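Local coordinates for protein glycosyl hydrolase family 10 (Prevotella bryantii, PDB 4MGQ) that is probably an endo-xylanase cleaving beta-1,4-xylosidic linkages in xylans, represented here by a calcium-binding carbohydrate-binding module with a beta-sandwich fold, at residues 142-145 / 146-149. Residues are numbered along the deposited sequence; the frame is centred on the assembly and turned at random.
Sequences TKPS and WHEY
Pro144 meets two aromatic rings with one small pyrrolidine: its CB lies over the six-membered ring of Trp146, 3.7 Å from the centroid, and its CG sits above the middle of the His147 imidazole, 3.6 Å from that centroid. Both are CH-pi contacts, formed round a type I beta turn from Pro144 to His147 in the loop joining strands 141-142 and 151-155, which edge the two sheets of the beta-sandwich. Pro144 opens the turn, and Ser145 and Trp146 form its corners; proline suits the opening place because its compact, rigid ring offers CH groups to both aromatic rings. The turn closes through His147 N, which donates to Pro144 O at 3.1 Å from well above the carbonyl plane. From the opposite face of that plane Lys143 NZ reaches the same oxygen, and it also donates to His147 O at 2.8 Å, lying in the plane of that carbonyl. One ammonium thus ties together two backbone oxygens of the loop. Lys143 CG lies between the backbone N and the carbonyl carbon (chi1 66°), which sends the chain over the ring of Tyr149, before a bend at its last torsion (chi4 61°) brings NZ round to the two carbonyls. A long aliphatic chain with a charged end serves both purposes, since its CD methylene packs on the aromatic face while the ammonium crosslinks the backbone. His147 ND1 and Tyr149 OH both hydrogen-bond to the backbone of Glu34, holding the loop against strand 34-37. Over the tyrosine face, Lys143 CD stands 3.8 Å from the ring centroid, 18° off the normal.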
ATOM      1  N   THR A 142      -7.005   4.027  -5.355  1.00 11.60           N
ATOM      2  CA  THR A 142      -8.452   4.194  -5.485  1.00 14.51           C
ATOM      3  C   THR A 142      -9.264   3.279  -4.573  1.00 12.61           C
ATOM      4  O   THR A 142      -8.727   2.444  -3.855  1.00 10.30           O
ATOM      5  CB  THR A 142      -8.921   3.942  -6.935  1.00 11.34           C
ATOM      6  OG1 THR A 142      -8.591   2.606  -7.334  1.00 15.89           O
ATOM      7  CG2 THR A 142      -8.262   4.940  -7.892  1.00 17.03           C
ATOM      8  N   LYS A 143     -10.578   3.441  -4.638  1.00 14.67           N
ATOM      9  CA  LYS A 143     -11.492   2.633  -3.849  1.00 12.82           C
ATOM     10  C   LYS A 143     -12.791   2.465  -4.631  1.00 16.99           C
ATOM     11  O   LYS A 143     -13.032   3.203  -5.584  1.00 14.84           O
ATOM     12  CB  LYS A 143     -11.762   3.291  -2.502  1.00 13.54           C
ATOM     13  CG  LYS A 143     -12.519   4.601  -2.627  1.00 12.81           C
ATOM     14  CD  LYS A 143     -12.893   5.169  -1.283  1.00 16.77           C
ATOM     15  CE  LYS A 143     -13.711   6.430  -1.439  1.00 20.25           C
ATOM     16  NZ  LYS A 143     -14.986   6.169  -2.167  1.00 20.02           N
ATOM     17  N   PRO A 144     -13.623   1.488  -4.248  1.00 14.11           N
ATOM     18  CA  PRO A 144     -14.960   1.474  -4.848  1.00 15.80           C
ATOM     19  C   PRO A 144     -15.684   2.766  -4.504  1.00 14.37           C
ATOM     20  O   PRO A 144     -15.540   3.273  -3.394  1.00 14.57           O
ATOM     21  CB  PRO A 144     -15.628   0.260  -4.200  1.00 14.88           C
ATOM     22  CG  PRO A 144     -14.480  -0.627  -3.782  1.00 12.89           C
ATOM     23  CD  PRO A 144     -13.406   0.339  -3.348  1.00 14.00           C
ATOM     24  N   SER A 145     -16.440   3.317  -5.449  1.00 17.97           N
ATOM     25  CA  SER A 145     -17.059   4.619  -5.227  1.00 18.44           C
ATOM     26  C   SER A 145     -18.010   4.615  -4.029  1.00 19.78           C
ATOM     27  O   SER A 145     -18.186   5.639  -3.368  1.00 19.75           O
ATOM     28  CB  SER A 145     -17.801   5.082  -6.489  1.00 19.97           C
ATOM     29  OG  SER A 145     -18.857   4.194  -6.809  1.00 25.26           O
ATOM     30  N   TRP A 146     -18.597   3.458  -3.731  1.00 17.75           N
ATOM     31  CA  TRP A 146     -19.579   3.372  -2.655  1.00 17.96           C
ATOM     32  C   TRP A 146     -18.979   3.048  -1.287  1.00 19.25           C
ATOM     33  O   TRP A 146     -19.703   2.983  -0.294  1.00 19.09           O
ATOM     34  CB  TRP A 146     -20.650   2.333  -3.011  1.00 20.23           C
ATOM     35  CG  TRP A 146     -20.127   0.945  -3.200  1.00 18.87           C
ATOM     36  CD1 TRP A 146     -20.073  -0.043  -2.260  1.00 18.74           C
ATOM     37  CD2 TRP A 146     -19.599   0.379  -4.406  1.00 18.41           C
ATOM     38  NE1 TRP A 146     -19.540  -1.184  -2.804  1.00 17.67           N
ATOM     39  CE2 TRP A 146     -19.239  -0.952  -4.120  1.00 21.39           C
ATOM     40  CE3 TRP A 146     -19.392   0.870  -5.701  1.00 21.49           C
ATOM     41  CZ2 TRP A 146     -18.682  -1.799  -5.078  1.00 22.24           C
ATOM     42  CZ3 TRP A 146     -18.839   0.026  -6.652  1.00 23.32           C
ATOM     43  CH2 TRP A 146     -18.491  -1.293  -6.335  1.00 25.69           C
ATOM     44  N   HIS A 147     -17.662   2.853  -1.220  1.00 16.42           N
ATOM     45  CA  HIS A 147     -17.005   2.719   0.074  1.00 17.58           C
ATOM     46  C   HIS A 147     -16.801   4.098   0.670  1.00 17.77           C
ATOM     47  O   HIS A 147     -16.118   4.937   0.088  1.00 17.54           O
ATOM     48  CB  HIS A 147     -15.675   1.983  -0.053  1.00 14.67           C
ATOM     49  CG  HIS A 147     -15.827   0.517  -0.289  1.00 15.34           C
ATOM     50  ND1 HIS A 147     -14.772  -0.363  -0.208  1.00 13.41           N
ATOM     51  CD2 HIS A 147     -16.917  -0.223  -0.606  1.00 14.20           C
ATOM     52  CE1 HIS A 147     -15.206  -1.588  -0.457  1.00 14.04           C
ATOM     53  NE2 HIS A 147     -16.503  -1.527  -0.701  1.00 15.66           N
ATOM     54  N   GLU A 148     -17.407   4.335   1.826  1.00 16.82           N
ATOM     55  CA  GLU A 148     -17.449   5.674   2.395  1.00 17.82           C
ATOM     56  C   GLU A 148     -16.288   5.921   3.355  1.00 18.15           C
ATOM     57  O   GLU A 148     -16.439   5.839   4.575  1.00 19.83           O
ATOM     58  CB  GLU A 148     -18.785   5.902   3.108  1.00 22.94           C
ATOM     59  CG  GLU A 148     -19.987   5.789   2.180  1.00 25.66           C
ATOM     60  CD  GLU A 148     -21.317   5.795   2.924  1.00 38.56           C
ATOM     61  OE1 GLU A 148     -21.387   6.391   4.021  1.00 39.20           O
ATOM     62  OE2 GLU A 148     -22.291   5.204   2.407  1.00 40.21           O
ATOM     63  N   TYR A 149     -15.122   6.202   2.785  1.00 14.87           N
ATOM     64  CA  TYR A 149     -13.973   6.642   3.563  1.00 15.02           C
ATOM     65  C   TYR A 149     -13.144   7.555   2.667  1.00 14.98           C
ATOM     66  O   TYR A 149     -13.389   7.613   1.463  1.00 14.98           O
ATOM     67  CB  TYR A 149     -13.158   5.451   4.071  1.00 14.55           C
ATOM     68  CG  TYR A 149     -12.344   4.692   3.034  1.00 11.46           C
ATOM     69  CD1 TYR A 149     -11.042   5.087   2.728  1.00 13.48           C
ATOM     70  CD2 TYR A 149     -12.852   3.569   2.394  1.00 10.62           C
ATOM     71  CE1 TYR A 149     -10.275   4.397   1.802  1.00 11.85           C
ATOM     72  CE2 TYR A 149     -12.082   2.859   1.455  1.00 10.38           C
ATOM     73  CZ  TYR A 149     -10.789   3.295   1.172  1.00  9.69           C
ATOM     74  OH  TYR A 149     -10.001   2.622   0.268  1.00 10.22           O
TER